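PDB 2GOP: trilobed Protease from Pyrococcus furiosus, which probably hydrolyses peptide bonds, the chain described here being its beta-propeller domain, a ring of blades with an open Velcro topology. Local coordinates for residues 56-61 and 75-80; 121-126 and 150-155. All blocks are in the same frame, centred on the assembly; numbering follows the deposited sequence.

Interaction 1: residues 56-61 and 75-80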
ATOM      1  N   ARG A  56      14.964  31.212  -5.253  1.00 50.91           N
ATOM      2  CA  ARG A  56      14.351  31.739  -4.042  1.00 50.18           C
ATOM      3  C   ARG A  56      14.182  30.569  -3.084  1.00 46.82           C
ATOM      4  O   ARG A  56      14.098  29.430  -3.515  1.00 43.26           O
ATOM      5  CB  ARG A  56      13.016  32.424  -4.362  1.00 49.55           C
ATOM      6  CG  ARG A  56      13.200  33.760  -5.097  1.00 53.75           C
ATOM      7  CD  ARG A  56      11.904  34.573  -5.212  1.00 56.41           C
ATOM      8  NE  ARG A  56      10.976  34.384  -6.349  1.00 60.19           N
ATOM      9  CZ  ARG A  56      11.065  33.554  -7.396  1.00 63.12           C
ATOM     10  NH1 ARG A  56      12.076  32.709  -7.601  1.00 66.00           N
ATOM     11  NH2 ARG A  56      10.080  33.580  -8.291  1.00 63.31           N
ATOM     12  N   PHE A  57      14.155  30.854  -1.789  1.00 45.91           N
ATOM     13  CA  PHE A  57      14.144  29.806  -0.774  1.00 46.43           C
ATOM     14  C   PHE A  57      13.036  30.044   0.251  1.00 46.23           C
ATOM     15  O   PHE A  57      12.769  31.185   0.628  1.00 48.19           O
ATOM     16  CB  PHE A  57      15.508  29.740  -0.072  1.00 46.32           C
ATOM     17  CG  PHE A  57      16.665  29.495  -1.009  1.00 45.94           C
ATOM     18  CD1 PHE A  57      17.028  28.205  -1.364  1.00 46.14           C
ATOM     19  CD2 PHE A  57      17.391  30.557  -1.535  1.00 48.53           C
ATOM     20  CE1 PHE A  57      18.086  27.970  -2.237  1.00 44.88           C
ATOM     21  CE2 PHE A  57      18.455  30.328  -2.401  1.00 46.61           C
ATOM     22  CZ  PHE A  57      18.797  29.026  -2.748  1.00 45.24           C
ATOM     23  N   ILE A  58      12.377  28.967   0.670  1.00 44.21           N
ATOM     24  CA  ILE A  58      11.498  28.995   1.833  1.00 43.46           C
ATOM     25  C   ILE A  58      11.994  27.951   2.830  1.00 41.57           C
ATOM     26  O   ILE A  58      11.948  26.749   2.560  1.00 39.76           O
ATOM     27  CB  ILE A  58      10.031  28.709   1.464  1.00 42.75           C
ATOM     28  CG1 ILE A  58       9.518  29.707   0.418  1.00 44.92           C
ATOM     29  CG2 ILE A  58       9.169  28.755   2.708  1.00 43.01           C
ATOM     30  CD1 ILE A  58       8.102  29.381  -0.110  1.00 43.09           C
ATOM     31  N   GLU A  59      12.483  28.416   3.975  1.00 43.75           N
ATOM     32  CA  GLU A  59      13.065  27.530   4.989  1.00 46.11           C
ATOM     33  C   GLU A  59      12.004  26.699   5.703  1.00 44.55           C
ATOM     34  O   GLU A  59      10.848  27.116   5.819  1.00 42.72           O
ATOM     35  CB  GLU A  59      13.841  28.334   6.037  1.00 48.92           C
ATOM     36  CG  GLU A  59      15.241  28.763   5.621  1.00 53.48           C
ATOM     37  CD  GLU A  59      15.923  29.630   6.679  1.00 54.82           C
ATOM     38  OE1 GLU A  59      15.826  29.298   7.885  1.00 62.17           O
ATOM     39  OE2 GLU A  59      16.559  30.640   6.304  1.00 58.97           O
ATOM     40  N   ASN A  60      12.412  25.527   6.188  1.00 42.50           N
ATOM     41  CA  ASN A  60      11.584  24.730   7.082  1.00 42.92           C
ATOM     42  C   ASN A  60      10.223  24.406   6.460  1.00 42.20           C
ATOM     43  O   ASN A  60       9.180  24.621   7.073  1.00 44.79           O
ATOM     44  CB  ASN A  60      11.429  25.465   8.426  1.00 43.80           C
ATOM     45  CG  ASN A  60      10.701  24.640   9.476  1.00 46.84           C
ATOM     46  OD1 ASN A  60      10.612  23.411   9.378  1.00 53.83           O
ATOM     47  ND2 ASN A  60      10.173  25.319  10.492  1.00 52.47           N
ATOM     48  N   ALA A  61      10.246  23.870   5.247  1.00 42.21           N
ATOM     49  CA  ALA A  61       9.026  23.670   4.473  1.00 41.50           C
ATOM     50  C   ALA A  61       9.140  22.487   3.515  1.00 42.02           C
ATOM     51  O   ALA A  61      10.226  22.186   3.015  1.00 43.57           O
ATOM     52  CB  ALA A  61       8.710  24.932   3.687  1.00 41.54           C
ATOM     53  N   PHE A  75       2.567  25.704   0.866  1.00 40.78           N
ATOM     54  CA  PHE A  75       3.487  24.702   1.375  1.00 42.28           C
ATOM     55  C   PHE A  75       3.089  24.256   2.754  1.00 41.15           C
ATOM     56  O   PHE A  75       2.207  24.845   3.368  1.00 38.94           O
ATOM     57  CB  PHE A  75       4.929  25.226   1.376  1.00 41.18           C
ATOM     58  CG  PHE A  75       5.145  26.452   2.223  1.00 41.52           C
ATOM     59  CD1 PHE A  75       4.937  27.726   1.696  1.00 43.21           C
ATOM     60  CD2 PHE A  75       5.592  26.340   3.538  1.00 40.24           C
ATOM     61  CE1 PHE A  75       5.171  28.868   2.471  1.00 39.88           C
ATOM     62  CE2 PHE A  75       5.822  27.473   4.310  1.00 40.82           C
ATOM     63  CZ  PHE A  75       5.614  28.732   3.776  1.00 41.58           C
ATOM     64  N   MET A  76       3.772  23.225   3.240  1.00 40.76           N
ATOM     65  CA  MET A  76       3.486  22.665   4.548  1.00 44.68           C
ATOM     66  C   MET A  76       4.653  22.890   5.499  1.00 44.12           C
ATOM     67  O   MET A  76       5.814  22.754   5.109  1.00 41.50           O
ATOM     68  CB  MET A  76       3.222  21.174   4.410  1.00 43.66           C
ATOM     69  CG  MET A  76       2.307  20.608   5.466  1.00 51.69           C
ATOM     70  SD  MET A  76       2.718  18.900   5.850  1.00 55.46           S
ATOM     71  CE  MET A  76       4.048  19.256   6.984  1.00 50.72           C
ATOM     72  N   ARG A  77       4.337  23.208   6.752  1.00 44.96           N
ATOM     73  CA  ARG A  77       5.347  23.362   7.787  1.00 45.10           C
ATOM     74  C   ARG A  77       4.970  22.499   9.001  1.00 45.51           C
ATOM     75  O   ARG A  77       3.851  22.565   9.507  1.00 44.37           O
ATOM     76  CB  ARG A  77       5.478  24.840   8.166  1.00 45.33           C
ATOM     77  CG  ARG A  77       6.613  25.141   9.135  1.00 45.98           C
ATOM     78  CD  ARG A  77       6.948  26.633   9.147  1.00 45.79           C
ATOM     79  NE  ARG A  77       7.686  27.066   7.952  1.00 46.24           N
ATOM     80  CZ  ARG A  77       7.702  28.319   7.495  1.00 43.81           C
ATOM     81  NH1 ARG A  77       6.998  29.267   8.096  1.00 45.71           N
ATOM     82  NH2 ARG A  77       8.410  28.625   6.416  1.00 45.21           N
ATOM     83  N   ALA A  78       5.918  21.685   9.451  1.00 46.77           N
ATOM     84  CA  ALA A  78       5.726  20.825  10.605  1.00 49.59           C
ATOM     85  C   ALA A  78       6.057  21.599  11.869  1.00 52.71           C
ATOM     86  O   ALA A  78       7.104  22.245  11.952  1.00 53.46           O
ATOM     87  CB  ALA A  78       6.617  19.600  10.503  1.00 49.66           C
ATOM     88  N   ASN A  79       5.155  21.537  12.843  1.00 55.90           N
ATOM     89  CA  ASN A  79       5.414  22.041  14.182  1.00 56.07           C
ATOM     90  C   ASN A  79       5.714  20.843  15.076  1.00 57.54           C
ATOM     91  O   ASN A  79       4.800  20.182  15.564  1.00 58.56           O
ATOM     92  CB  ASN A  79       4.200  22.816  14.700  1.00 56.84           C
ATOM     93  CG  ASN A  79       4.487  23.573  15.983  1.00 57.27           C
ATOM     94  OD1 ASN A  79       5.514  23.367  16.627  1.00 60.63           O
ATOM     95  ND2 ASN A  79       3.569  24.452  16.366  1.00 57.17           N
ATOM     96  N   GLU A  80       7.003  20.560  15.264  1.00 59.76           N
ATOM     97  CA  GLU A  80       7.458  19.403  16.056  1.00 60.57           C
ATOM     98  C   GLU A  80       6.925  19.397  17.492  1.00 61.32           C
ATOM     99  O   GLU A  80       6.658  18.336  18.062  1.00 63.25           O
ATOM    100  CB  GLU A  80       8.994  19.365  16.117  1.00 60.59           C
ATOM    101  CG  GLU A  80       9.699  18.890  14.847  1.00 60.74           C
ATOM    102  CD  GLU A  80      11.153  18.480  15.112  1.00 62.72           C
ATOM    103  OE1 GLU A  80      12.061  19.006  14.434  1.00 67.10           O
ATOM    104  OE2 GLU A  80      11.394  17.637  16.008  1.00 65.91           O
TER
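I58 reaches from the fourth strand of one blade to F75, on the second strand of the next, and the contact illustrates how neighbouring blades of a beta-propeller close against each other without backbone pairing between these strands, through side chains on side chains and on backbone carbonyls. The axes of the segments 56-59 and 75-79 come no nearer than 9.7 Å. With CG2 anti to its backbone N, I58 sets this methyl over one face of the F75 ring, displaced toward the rim, in a CH-pi contact of 4.0 Å from CG2 to the ring centroid. At E59 it is the backbone that counts: its O accepts from NH2 of R77 at 2.9 Å, nearly along the C=O axis. N60 follows with a second bond, from R77 NE to N60 O at 3.0 Å, lying in the guanidinium plane but with the donor above the carbonyl plane. One guanidinium thus grips two successive carbonyls, and the bend of the R77 chain at chi3 (-75°) turns NE toward N60 O. CE2 of F75 lies over one face of that guanidinium, toward its rim, and W88 of strand 84-91 adds a cation-pi contact to R77. At A61 the backbones come closest: its CA makes a C-H...O contact of 3.4 Å with M76 O, while CB presses on F75 CD2, also at 3.4 Å.

Interaction 2: residues 121-126 and 150-155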
ATOM      1  N   VAL A 121      -6.554  18.306   1.775  1.00 40.10           N
ATOM      2  CA  VAL A 121      -7.121  17.076   2.318  1.00 38.91           C
ATOM      3  C   VAL A 121      -6.203  16.531   3.428  1.00 38.93           C
ATOM      4  O   VAL A 121      -4.984  16.469   3.280  1.00 38.37           O
ATOM      5  CB  VAL A 121      -7.387  16.021   1.214  1.00 37.70           C
ATOM      6  CG1 VAL A 121      -8.057  14.794   1.800  1.00 39.00           C
ATOM      7  CG2 VAL A 121      -8.242  16.630   0.098  1.00 35.72           C
ATOM      8  N   GLY A 122      -6.802  16.170   4.552  1.00 38.15           N
ATOM      9  CA  GLY A 122      -6.035  15.767   5.709  1.00 40.45           C
ATOM     10  C   GLY A 122      -6.889  15.324   6.873  1.00 41.15           C
ATOM     11  O   GLY A 122      -8.063  14.969   6.707  1.00 37.74           O
ATOM     12  N   PHE A 123      -6.280  15.333   8.053  1.00 43.73           N
ATOM     13  CA  PHE A 123      -6.907  14.826   9.262  1.00 48.04           C
ATOM     14  C   PHE A 123      -6.900  15.892  10.334  1.00 49.86           C
ATOM     15  O   PHE A 123      -5.858  16.478  10.646  1.00 49.45           O
ATOM     16  CB  PHE A 123      -6.189  13.566   9.716  1.00 52.21           C
ATOM     17  CG  PHE A 123      -6.337  12.438   8.749  1.00 54.83           C
ATOM     18  CD1 PHE A 123      -5.458  12.304   7.678  1.00 59.18           C
ATOM     19  CD2 PHE A 123      -7.394  11.546   8.866  1.00 57.78           C
ATOM     20  CE1 PHE A 123      -5.609  11.282   6.762  1.00 56.65           C
ATOM     21  CE2 PHE A 123      -7.551  10.514   7.960  1.00 55.47           C
ATOM     22  CZ  PHE A 123      -6.654  10.378   6.909  1.00 58.30           C
ATOM     23  N   LYS A 124      -8.082  16.141  10.882  1.00 52.27           N
ATOM     24  CA  LYS A 124      -8.335  17.307  11.717  1.00 55.20           C
ATOM     25  C   LYS A 124      -7.586  17.184  13.032  1.00 57.13           C
ATOM     26  O   LYS A 124      -7.289  16.073  13.492  1.00 55.19           O
ATOM     27  CB  LYS A 124      -9.839  17.437  11.986  1.00 56.19           C
ATOM     28  CG  LYS A 124     -10.392  18.843  11.942  1.00 55.98           C
ATOM     29  CD  LYS A 124     -11.897  18.781  11.828  1.00 56.71           C
ATOM     30  CE  LYS A 124     -12.523  20.152  11.781  1.00 58.97           C
ATOM     31  NZ  LYS A 124     -13.936  20.058  11.308  1.00 60.95           N
ATOM     32  N   ARG A 125      -7.288  18.332  13.632  1.00 59.47           N
ATOM     33  CA  ARG A 125      -6.569  18.377  14.898  1.00 61.40           C
ATOM     34  C   ARG A 125      -7.526  18.640  16.067  1.00 62.72           C
ATOM     35  O   ARG A 125      -8.517  19.366  15.925  1.00 62.02           O
ATOM     36  CB  ARG A 125      -5.434  19.415  14.842  1.00 62.67           C
ATOM     37  CG  ARG A 125      -5.860  20.891  14.800  1.00 64.09           C
ATOM     38  CD  ARG A 125      -6.001  21.499  16.195  1.00 65.92           C
ATOM     39  NE  ARG A 125      -5.659  22.922  16.233  1.00 66.47           N
ATOM     40  CZ  ARG A 125      -6.436  23.911  15.793  1.00 67.78           C
ATOM     41  NH1 ARG A 125      -7.627  23.661  15.255  1.00 68.29           N
ATOM     42  NH2 ARG A 125      -6.013  25.169  15.886  1.00 67.44           N
ATOM     43  N   ARG A 126      -7.219  18.021  17.207  1.00 63.57           N
ATOM     44  CA  ARG A 126      -7.985  18.189  18.449  1.00 64.91           C
ATOM     45  C   ARG A 126      -7.997  19.636  18.949  1.00 65.75           C
ATOM     46  O   ARG A 126      -7.015  20.362  18.788  1.00 66.09           O
ATOM     47  CB  ARG A 126      -7.412  17.286  19.556  1.00 64.84           C
ATOM     48  CG  ARG A 126      -5.934  17.541  19.875  1.00 65.29           C
ATOM     49  CD  ARG A 126      -5.491  16.873  21.165  1.00 66.05           C
ATOM     50  NE  ARG A 126      -5.280  15.434  21.005  1.00 66.57           N
ATOM     51  CZ  ARG A 126      -4.668  14.654  21.897  1.00 67.57           C
ATOM     52  NH1 ARG A 126      -4.186  15.156  23.033  1.00 66.89           N
ATOM     53  NH2 ARG A 126      -4.530  13.356  21.649  1.00 68.13           N
ATOM     54  N   GLU A 150     -12.328   9.798  13.082  1.00 54.89           N
ATOM     55  CA  GLU A 150     -11.833   8.732  12.217  1.00 53.16           C
ATOM     56  C   GLU A 150     -12.153   9.067  10.753  1.00 51.71           C
ATOM     57  O   GLU A 150     -12.483   8.183   9.958  1.00 52.46           O
ATOM     58  CB  GLU A 150     -12.468   7.400  12.637  1.00 53.86           C
ATOM     59  CG  GLU A 150     -11.601   6.164  12.403  1.00 55.37           C
ATOM     60  CD  GLU A 150     -12.206   4.909  13.017  1.00 55.53           C
ATOM     61  OE1 GLU A 150     -13.318   4.515  12.604  1.00 57.30           O
ATOM     62  OE2 GLU A 150     -11.573   4.314  13.917  1.00 59.35           O
ATOM     63  N   LYS A 151     -12.028  10.350  10.409  1.00 48.61           N
ATOM     64  CA  LYS A 151     -12.530  10.885   9.141  1.00 47.59           C
ATOM     65  C   LYS A 151     -11.453  11.659   8.388  1.00 44.42           C
ATOM     66  O   LYS A 151     -10.531  12.204   8.990  1.00 44.42           O
ATOM     67  CB  LYS A 151     -13.710  11.831   9.396  1.00 49.01           C
ATOM     68  CG  LYS A 151     -14.933  11.188  10.035  1.00 53.22           C
ATOM     69  CD  LYS A 151     -15.728  10.381   9.019  1.00 54.81           C
ATOM     70  CE  LYS A 151     -16.940   9.705   9.649  1.00 55.03           C
ATOM     71  NZ  LYS A 151     -17.691   8.904   8.624  1.00 55.65           N
ATOM     72  N   THR A 152     -11.586  11.707   7.067  1.00 42.15           N
ATOM     73  CA  THR A 152     -10.752  12.566   6.238  1.00 42.26           C
ATOM     74  C   THR A 152     -11.491  13.876   6.102  1.00 41.84           C
ATOM     75  O   THR A 152     -12.689  13.883   5.826  1.00 41.59           O
ATOM     76  CB  THR A 152     -10.509  11.971   4.836  1.00 42.93           C
ATOM     77  OG1 THR A 152     -10.087  10.602   4.953  1.00 43.16           O
ATOM     78  CG2 THR A 152      -9.442  12.782   4.093  1.00 41.04           C
ATOM     79  N   THR A 153     -10.785  14.981   6.325  1.00 40.48           N
ATOM     80  CA  THR A 153     -11.358  16.315   6.156  1.00 39.06           C
ATOM     81  C   THR A 153     -10.860  16.993   4.876  1.00 37.62           C
ATOM     82  O   THR A 153      -9.665  16.961   4.552  1.00 38.32           O
ATOM     83  CB  THR A 153     -11.065  17.209   7.379  1.00 39.73           C
ATOM     84  OG1 THR A 153     -11.626  16.607   8.551  1.00 37.35           O
ATOM     85  CG2 THR A 153     -11.661  18.587   7.200  1.00 38.97           C
ATOM     86  N   PHE A 154     -11.807  17.582   4.156  1.00 37.77           N
ATOM     87  CA  PHE A 154     -11.552  18.352   2.947  1.00 39.31           C
ATOM     88  C   PHE A 154     -11.818  19.841   3.234  1.00 39.66           C
ATOM     89  O   PHE A 154     -12.925  20.216   3.635  1.00 35.72           O
ATOM     90  CB  PHE A 154     -12.468  17.882   1.810  1.00 38.23           C
ATOM     91  CG  PHE A 154     -12.239  16.438   1.366  1.00 40.40           C
ATOM     92  CD1 PHE A 154     -12.564  15.374   2.196  1.00 39.01           C
ATOM     93  CD2 PHE A 154     -11.745  16.155   0.093  1.00 36.88           C
ATOM     94  CE1 PHE A 154     -12.374  14.054   1.785  1.00 34.71           C
ATOM     95  CE2 PHE A 154     -11.555  14.848  -0.316  1.00 39.11           C
ATOM     96  CZ  PHE A 154     -11.885  13.789   0.536  1.00 35.84           C
ATOM     97  N   TRP A 155     -10.805  20.680   3.025  1.00 38.69           N
ATOM     98  CA  TRP A 155     -10.958  22.124   3.149  1.00 39.57           C
ATOM     99  C   TRP A 155     -10.742  22.806   1.799  1.00 41.19           C
ATOM    100  O   TRP A 155      -9.767  22.513   1.096  1.00 43.28           O
ATOM    101  CB  TRP A 155      -9.920  22.716   4.097  1.00 39.38           C
ATOM    102  CG  TRP A 155      -9.934  22.281   5.518  1.00 36.59           C
ATOM    103  CD1 TRP A 155     -10.595  22.874   6.537  1.00 38.80           C
ATOM    104  CD2 TRP A 155      -9.141  21.233   6.107  1.00 38.74           C
ATOM    105  NE1 TRP A 155     -10.309  22.232   7.726  1.00 38.75           N
ATOM    106  CE2 TRP A 155      -9.416  21.224   7.482  1.00 35.59           C
ATOM    107  CE3 TRP A 155      -8.253  20.277   5.591  1.00 38.37           C
ATOM    108  CZ2 TRP A 155      -8.833  20.300   8.357  1.00 37.11           C
ATOM    109  CZ3 TRP A 155      -7.675  19.371   6.457  1.00 37.67           C
ATOM    110  CH2 TRP A 155      -7.978  19.379   7.825  1.00 37.55           C
TER
HETATM  111  O   HOH W   1     -10.315  14.742   9.946  1.00 56.48           O
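V121 and F154 run alongside each other on one face of the sheet and mark the tight end of this contact. With V121 CG1 anti to the backbone N (chi1 -176°), that methyl stands over the centre of the F154 ring, 4.1 Å from the centroid, and is also squeezed to 3.4 Å from T152 CG2. The ring of F154 is in turn stacked with F168. On the other side of the sheet, W155 brings CZ3 to 3.8 Å from G122 N, and CG2 of T153 rests on one face of the indole. Such packing belongs to the middle of a propeller blade: 117-123 and 151-158 are the two middle strands of a four-stranded antiparallel sheet, with V121 and F154 a non-hydrogen-bonded pair and G122 and T153 a hydrogen-bonded one. In the latter pair G122 N donates to T153 O. The return bond, from T153 N to G122 O, measures 2.7 Å. Beyond it the strands part, and a water stands in for the direct bonds, accepting from K124 N, donating to K151 O and bonding to T153 OG1. The F123 ring puts CD2 3.2 Å from K151 O and CE2 near T152 OG1, a hydroxyl bonded to P171 O. An alanine in place of F123 would probably open a gap beside K151 O and T152 OG1, where CD2 and CE2 now lie. On the exposed side, K124 merely passes T153 OG1 with its CD at 3.9 Å, and its extended chain carries NZ to a salt bridge with E167.

In the fold
The two contacts show two of the ways a propeller is held together. Interaction 2 is buried and lies within a single blade, where backbone pairing sets the register and side chains fill both faces of the sheet; its polar loose end is finished by a water. Interaction 1 is only partly buried and spans two successive blades, so its strands are not paired, and an arginine on backbone carbonyls and apolar side chains on an aromatic ring do the joining. They share no strand: 55-59 and 72-79 belong to the first and second blades, 117-123 and 151-158 to the third. Their centres lie about 20 Å apart, and they follow one another along the chain without touching.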